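Local structure of galactose mutarotase-like protein (Clostridium acetobutylicum, 3OS7) at residues 126-138 and 149-162. The protein probably binds carbohydrate and may interconvert the anomers of aldose sugars, as aldose 1-epimerases do. Residues are numbered along the deposited sequence; the frame is centred on the assembly and turned at random.
With EDO (1,2-ethanediol), chain H.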
loop_
_atom_site.group_PDB
_atom_site.type_symbol
_atom_site.label_atom_id
_atom_site.label_comp_id
_atom_site.label_asym_id
_atom_site.label_seq_id
_atom_site.Cartn_x
_atom_site.Cartn_y
_atom_site.Cartn_z
ATOM N N GLN A 126 17.578 15.229 -14.222
ATOM C CA GLN A 126 18.500 15.626 -13.184
ATOM C C GLN A 126 19.137 14.328 -12.735
ATOM O O GLN A 126 19.690 13.604 -13.573
ATOM C CB GLN A 126 17.790 16.405 -12.065
ATOM C CG GLN A 126 16.775 17.427 -12.612
ATOM C CD GLN A 126 16.968 18.845 -12.075
ATOM O OE1 GLN A 126 16.003 19.600 -11.939
ATOM N NE2 GLN A 126 18.216 19.215 -11.787
ATOM N N ASP A 127 19.041 14.023 -11.447
ATOM C CA ASP A 127 19.541 12.762 -10.932
ATOM C C ASP A 127 18.404 11.912 -10.350
ATOM O O ASP A 127 18.591 11.247 -9.349
ATOM C CB ASP A 127 20.631 13.002 -9.883
ATOM C CG ASP A 127 21.872 13.708 -10.466
ATOM O OD1 ASP A 127 21.964 13.851 -11.710
ATOM O OD2 ASP A 127 22.753 14.121 -9.675
ATOM N N LYS A 128 17.244 11.932 -11.005
ATOM C CA LYS A 128 16.082 11.120 -10.612
ATOM C C LYS A 128 15.665 10.148 -11.731
ATOM O O LYS A 128 15.816 10.471 -12.905
ATOM C CB LYS A 128 14.890 12.014 -10.346
ATOM C CG LYS A 128 15.152 13.078 -9.261
ATOM C CD LYS A 128 14.028 14.116 -9.186
ATOM C CE LYS A 128 14.450 15.318 -8.333
ATOM N NZ LYS A 128 14.811 14.906 -6.937
ATOM N N ALA A 129 15.073 9.014 -11.351
ATOM C CA ALA A 129 14.527 8.066 -12.308
ATOM C C ALA A 129 13.040 7.997 -12.076
ATOM O O ALA A 129 12.596 7.738 -10.958
ATOM C CB ALA A 129 15.191 6.679 -12.183
ATOM N N LEU A 130 12.281 8.249 -13.139
ATOM C CA LEU A 130 10.830 8.273 -13.108
ATOM C C LEU A 130 10.240 7.152 -13.966
ATOM O O LEU A 130 10.582 7.004 -15.152
ATOM C CB LEU A 130 10.311 9.636 -13.596
ATOM C CG LEU A 130 8.799 9.831 -13.700
ATOM C CD1 LEU A 130 8.193 9.870 -12.333
ATOM C CD2 LEU A 130 8.429 11.100 -14.441
ATOM N N VAL A 131 9.382 6.340 -13.346
ATOM C CA VAL A 131 8.632 5.303 -14.047
ATOM C C VAL A 131 7.163 5.421 -13.676
ATOM O O VAL A 131 6.800 5.477 -12.486
ATOM C CB VAL A 131 9.136 3.929 -13.694
ATOM C CG1 VAL A 131 8.230 2.860 -14.319
ATOM C CG2 VAL A 131 10.581 3.734 -14.139
ATOM N N GLU A 132 6.306 5.480 -14.680
ATOM C CA GLU A 132 4.864 5.576 -14.459
ATOM C C GLU A 132 4.157 4.447 -15.171
ATOM O O GLU A 132 4.488 4.128 -16.324
ATOM C CB GLU A 132 4.308 6.918 -14.977
ATOM C CG GLU A 132 4.990 8.140 -14.374
ATOM C CD GLU A 132 4.290 9.464 -14.722
ATOM O OE1 GLU A 132 3.586 9.515 -15.748
ATOM O OE2 GLU A 132 4.445 10.440 -13.951
ATOM N N VAL A 133 3.172 3.864 -14.497
ATOM C CA VAL A 133 2.346 2.804 -15.063
ATOM C C VAL A 133 0.908 3.238 -14.929
ATOM O O VAL A 133 0.558 3.974 -14.013
ATOM C CB VAL A 133 2.553 1.409 -14.370
ATOM C CG1 VAL A 133 3.955 0.869 -14.690
ATOM C CG2 VAL A 133 2.291 1.491 -12.826
ATOM N N VAL A 134 0.078 2.810 -15.859
ATOM C CA VAL A 134 -1.340 3.094 -15.794
ATOM C C VAL A 134 -2.182 1.847 -15.975
ATOM O O VAL A 134 -1.746 0.847 -16.567
ATOM C CB VAL A 134 -1.783 4.126 -16.858
ATOM C CG1 VAL A 134 -1.115 5.479 -16.614
ATOM C CG2 VAL A 134 -1.510 3.620 -18.255
ATOM N N PHE A 135 -3.373 1.908 -15.412
ATOM C CA PHE A 135 -4.393 0.898 -15.602
ATOM C C PHE A 135 -5.636 1.568 -16.158
ATOM O O PHE A 135 -6.221 2.428 -15.503
ATOM C CB PHE A 135 -4.775 0.246 -14.282
ATOM C CG PHE A 135 -5.821 -0.823 -14.454
ATOM C CD1 PHE A 135 -5.491 -2.040 -15.015
ATOM C CD2 PHE A 135 -7.118 -0.588 -14.137
ATOM C CE1 PHE A 135 -6.446 -3.002 -15.215
ATOM C CE2 PHE A 135 -8.095 -1.544 -14.349
ATOM C CZ PHE A 135 -7.763 -2.745 -14.878
ATOM N N ASP A 136 -6.026 1.158 -17.356
ATOM C CA ASP A 136 -7.206 1.688 -18.038
ATOM C C ASP A 136 -8.371 0.720 -17.889
ATOM O O ASP A 136 -8.324 -0.424 -18.364
ATOM C CB ASP A 136 -6.898 1.906 -19.507
ATOM C CG ASP A 136 -5.750 2.887 -19.732
ATOM O OD1 ASP A 136 -5.859 4.040 -19.256
ATOM O OD2 ASP A 136 -4.743 2.504 -20.383
ATOM N N PHE A 137 -9.406 1.156 -17.182
ATOM C CA PHE A 137 -10.580 0.337 -16.952
ATOM C C PHE A 137 -11.654 0.812 -17.924
ATOM O O PHE A 137 -12.150 1.937 -17.804
ATOM C CB PHE A 137 -11.053 0.468 -15.510
ATOM C CG PHE A 137 -12.189 -0.471 -15.143
ATOM C CD1 PHE A 137 -11.972 -1.836 -14.988
ATOM C CD2 PHE A 137 -13.459 0.017 -14.882
ATOM C CE1 PHE A 137 -12.998 -2.673 -14.622
ATOM C CE2 PHE A 137 -14.484 -0.828 -14.522
ATOM C CZ PHE A 137 -14.267 -2.161 -14.377
ATOM N N THR A 138 -11.993 -0.041 -18.882
ATOM C CA THR A 138 -12.935 0.302 -19.938
ATOM C C THR A 138 -14.221 -0.497 -19.858
ATOM O O THR A 138 -14.342 -1.456 -19.108
ATOM C CB THR A 138 -12.337 0.052 -21.346
ATOM O OG1 THR A 138 -12.294 -1.347 -21.596
ATOM C CG2 THR A 138 -10.944 0.635 -21.469
ATOM N N HIS A 149 -18.107 2.192 -14.123
ATOM C CA HIS A 149 -17.454 3.482 -14.242
ATOM C C HIS A 149 -16.111 3.281 -14.903
ATOM O O HIS A 149 -15.231 2.632 -14.317
ATOM C CB HIS A 149 -17.189 4.122 -12.868
ATOM C CG HIS A 149 -18.418 4.324 -12.037
ATOM N ND1 HIS A 149 -19.229 5.429 -12.161
ATOM C CD2 HIS A 149 -18.962 3.570 -11.057
ATOM C CE1 HIS A 149 -20.228 5.337 -11.299
ATOM N NE2 HIS A 149 -20.105 4.201 -10.635
ATOM N N GLU A 150 -15.927 3.829 -16.103
ATOM C CA GLU A 150 -14.597 3.894 -16.699
ATOM C C GLU A 150 -13.672 4.738 -15.817
ATOM O O GLU A 150 -14.090 5.719 -15.213
ATOM C CB GLU A 150 -14.643 4.434 -18.134
ATOM C CG GLU A 150 -15.369 3.469 -19.090
ATOM C CD GLU A 150 -15.193 3.799 -20.568
ATOM O OE1 GLU A 150 -15.440 4.946 -20.950
ATOM O OE2 GLU A 150 -14.850 2.885 -21.363
ATOM N N PHE A 151 -12.427 4.322 -15.700
ATOM C CA PHE A 151 -11.448 5.083 -14.927
ATOM C C PHE A 151 -10.031 4.784 -15.390
ATOM O O PHE A 151 -9.796 3.807 -16.092
ATOM C CB PHE A 151 -11.619 4.842 -13.402
ATOM C CG PHE A 151 -11.303 3.433 -12.932
ATOM C CD1 PHE A 151 -9.999 3.038 -12.717
ATOM C CD2 PHE A 151 -12.331 2.519 -12.666
ATOM C CE1 PHE A 151 -9.708 1.751 -12.277
ATOM C CE2 PHE A 151 -12.062 1.254 -12.224
ATOM C CZ PHE A 151 -10.713 0.871 -12.024
ATOM N N GLN A 152 -9.092 5.651 -15.015
ATOM C CA GLN A 152 -7.684 5.362 -15.196
ATOM C C GLN A 152 -6.991 5.565 -13.862
ATOM O O GLN A 152 -7.064 6.634 -13.268
ATOM C CB GLN A 152 -7.021 6.272 -16.222
ATOM C CG GLN A 152 -5.555 5.927 -16.498
ATOM C CD GLN A 152 -4.909 6.901 -17.463
ATOM O OE1 GLN A 152 -4.608 8.049 -17.103
ATOM N NE2 GLN A 152 -4.685 6.446 -18.692
ATOM N N PHE A 153 -6.298 4.528 -13.425
ATOM C CA PHE A 153 -5.384 4.594 -12.312
ATOM C C PHE A 153 -3.957 4.849 -12.840
ATOM O O PHE A 153 -3.569 4.370 -13.915
ATOM C CB PHE A 153 -5.420 3.267 -11.546
ATOM C CG PHE A 153 -5.952 3.352 -10.154
ATOM C CD1 PHE A 153 -5.115 3.609 -9.093
ATOM C CD2 PHE A 153 -7.309 3.112 -9.897
ATOM C CE1 PHE A 153 -5.604 3.632 -7.805
ATOM C CE2 PHE A 153 -7.804 3.133 -8.601
ATOM C CZ PHE A 153 -6.961 3.391 -7.565
ATOM N N LYS A 154 -3.167 5.595 -12.080
ATOM C CA LYS A 154 -1.762 5.811 -12.415
ATOM C C LYS A 154 -0.919 5.736 -11.162
ATOM O O LYS A 154 -1.296 6.293 -10.113
ATOM C CB LYS A 154 -1.556 7.176 -13.071
ATOM C CG LYS A 154 -0.113 7.482 -13.400
ATOM C CD LYS A 154 0.062 8.591 -14.484
ATOM C CE LYS A 154 -0.695 9.862 -14.221
ATOM N NZ LYS A 154 -0.935 10.551 -15.555
ATOM N N LEU A 155 0.188 5.017 -11.265
ATOM C CA LEU A 155 1.216 5.011 -10.227
ATOM C C LEU A 155 2.440 5.677 -10.852
ATOM O O LEU A 155 2.936 5.244 -11.886
ATOM C CB LEU A 155 1.556 3.601 -9.747
ATOM C CG LEU A 155 0.425 2.651 -9.426
ATOM C CD1 LEU A 155 0.915 1.287 -8.951
ATOM C CD2 LEU A 155 -0.501 3.264 -8.404
ATOM N N SER A 156 2.900 6.742 -10.218
ATOM C CA SER A 156 4.051 7.489 -10.666
ATOM C C SER A 156 5.171 7.394 -9.638
ATOM O O SER A 156 5.088 7.942 -8.529
ATOM C CB SER A 156 3.657 8.942 -10.929
ATOM O OG SER A 156 4.783 9.647 -11.439
ATOM N N TYR A 157 6.214 6.651 -9.990
ATOM C CA TYR A 157 7.313 6.400 -9.085
ATOM C C TYR A 157 8.525 7.220 -9.440
ATOM O O TYR A 157 9.033 7.137 -10.555
ATOM C CB TYR A 157 7.663 4.913 -9.104
ATOM C CG TYR A 157 6.658 4.085 -8.363
ATOM C CD1 TYR A 157 6.629 4.110 -6.963
ATOM C CD2 TYR A 157 5.747 3.301 -9.013
ATOM C CE1 TYR A 157 5.735 3.356 -6.258
ATOM C CE2 TYR A 157 4.834 2.533 -8.289
ATOM C CZ TYR A 157 4.834 2.575 -6.913
ATOM O OH TYR A 157 3.929 1.830 -6.161
ATOM N N GLU A 158 8.997 8.018 -8.489
ATOM C CA GLU A 158 10.180 8.819 -8.696
ATOM C C GLU A 158 11.237 8.366 -7.706
ATOM O O GLU A 158 11.098 8.507 -6.491
ATOM C CB GLU A 158 9.873 10.297 -8.519
ATOM C CG GLU A 158 11.106 11.179 -8.508
ATOM C CD GLU A 158 10.831 12.514 -7.792
ATOM O OE1 GLU A 158 10.093 13.313 -8.407
ATOM O OE2 GLU A 158 11.312 12.725 -6.624
ATOM N N LEU A 159 12.324 7.845 -8.234
ATOM C CA LEU A 159 13.431 7.421 -7.395
ATOM C C LEU A 159 14.563 8.466 -7.433
ATOM O O LEU A 159 14.891 9.004 -8.494
ATOM C CB LEU A 159 13.916 6.067 -7.890
ATOM C CG LEU A 159 14.825 5.220 -7.019
ATOM C CD1 LEU A 159 14.204 4.941 -5.631
ATOM C CD2 LEU A 159 15.134 3.895 -7.783
ATOM N N SER A 160 15.153 8.723 -6.275
ATOM C CA SER A 160 16.212 9.732 -6.119
ATOM C C SER A 160 16.996 9.431 -4.859
ATOM O O SER A 160 16.718 8.446 -4.148
ATOM C CB SER A 160 15.611 11.149 -6.038
ATOM O OG SER A 160 15.023 11.396 -4.758
ATOM N N SER A 161 17.961 10.303 -4.551
ATOM C CA SER A 161 18.696 10.173 -3.309
ATOM C C SER A 161 17.828 10.314 -2.065
ATOM O O SER A 161 18.238 9.913 -0.977
ATOM C CB SER A 161 19.858 11.167 -3.240
ATOM O OG SER A 161 19.370 12.470 -3.062
ATOM N N LYS A 162 16.640 10.891 -2.210
ATOM C CA LYS A 162 15.675 10.968 -1.133
ATOM C C LYS A 162 14.810 9.708 -0.979
ATOM O O LYS A 162 13.899 9.672 -0.136
ATOM C CB LYS A 162 14.748 12.164 -1.352
ATOM C CG LYS A 162 15.487 13.500 -1.307
ATOM C CD LYS A 162 14.587 14.668 -1.677
ATOM C CE LYS A 162 14.288 14.745 -3.161
ATOM N NZ LYS A 162 13.317 15.850 -3.433
HETATM C C1 EDO H . -5.260 10.377 -12.764
HETATM O O1 EDO H . -4.069 11.159 -12.712
HETATM C C2 EDO H . -4.952 9.005 -13.362
HETATM O O2 EDO H . -4.431 9.128 -14.701
HETATM O O HOH W 1 18.942 11.988 -6.634
HETATM O O HOH W 2 1.947 11.317 -16.441
#
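F137 sets its CB over the centre of one face of the F151 ring, 3.5 Å from the centroid in a CH-pi contact; the two rings are near parallel (20°) but slid apart, barely overlapping. The edge of the F137 ring meets H149 O, 3.2 Å from F137 CD2. F151 CE1 comes in the plane of the F135 ring, at its edge, while F151 CD1 does the same to the F153 ring. F151 owes this position to its first torsion (chi1 67°), which holds CG between the backbone N and the carbonyl carbon. F78 packs edge-to-face on F151 and also meets F153. V133 CG2 continues this buried face against L155 CB. The other face, shared by L130 and V134, carries the polar pairs. Q152 NE2 donates to the syn lone pair of D136 OD1 (2.7 Å), which lies close to the Q152 amide plane; Q152 OE1 accepts from ethanediol O2, probably from the crystallisation liquor. S156 OG donates to E132 OE2 (2.7 Å) from the anti side, tilted out of the carboxylate plane; a water links E132 OE1 to K154 NZ. Ten backbone hydrogen bonds, A129–L159 to F137–F151, make 128-137 and 151-160 an antiparallel pair, flanked by 118-125 and 163-172, as in the beta-supersandwich of the galactose mutarotase family.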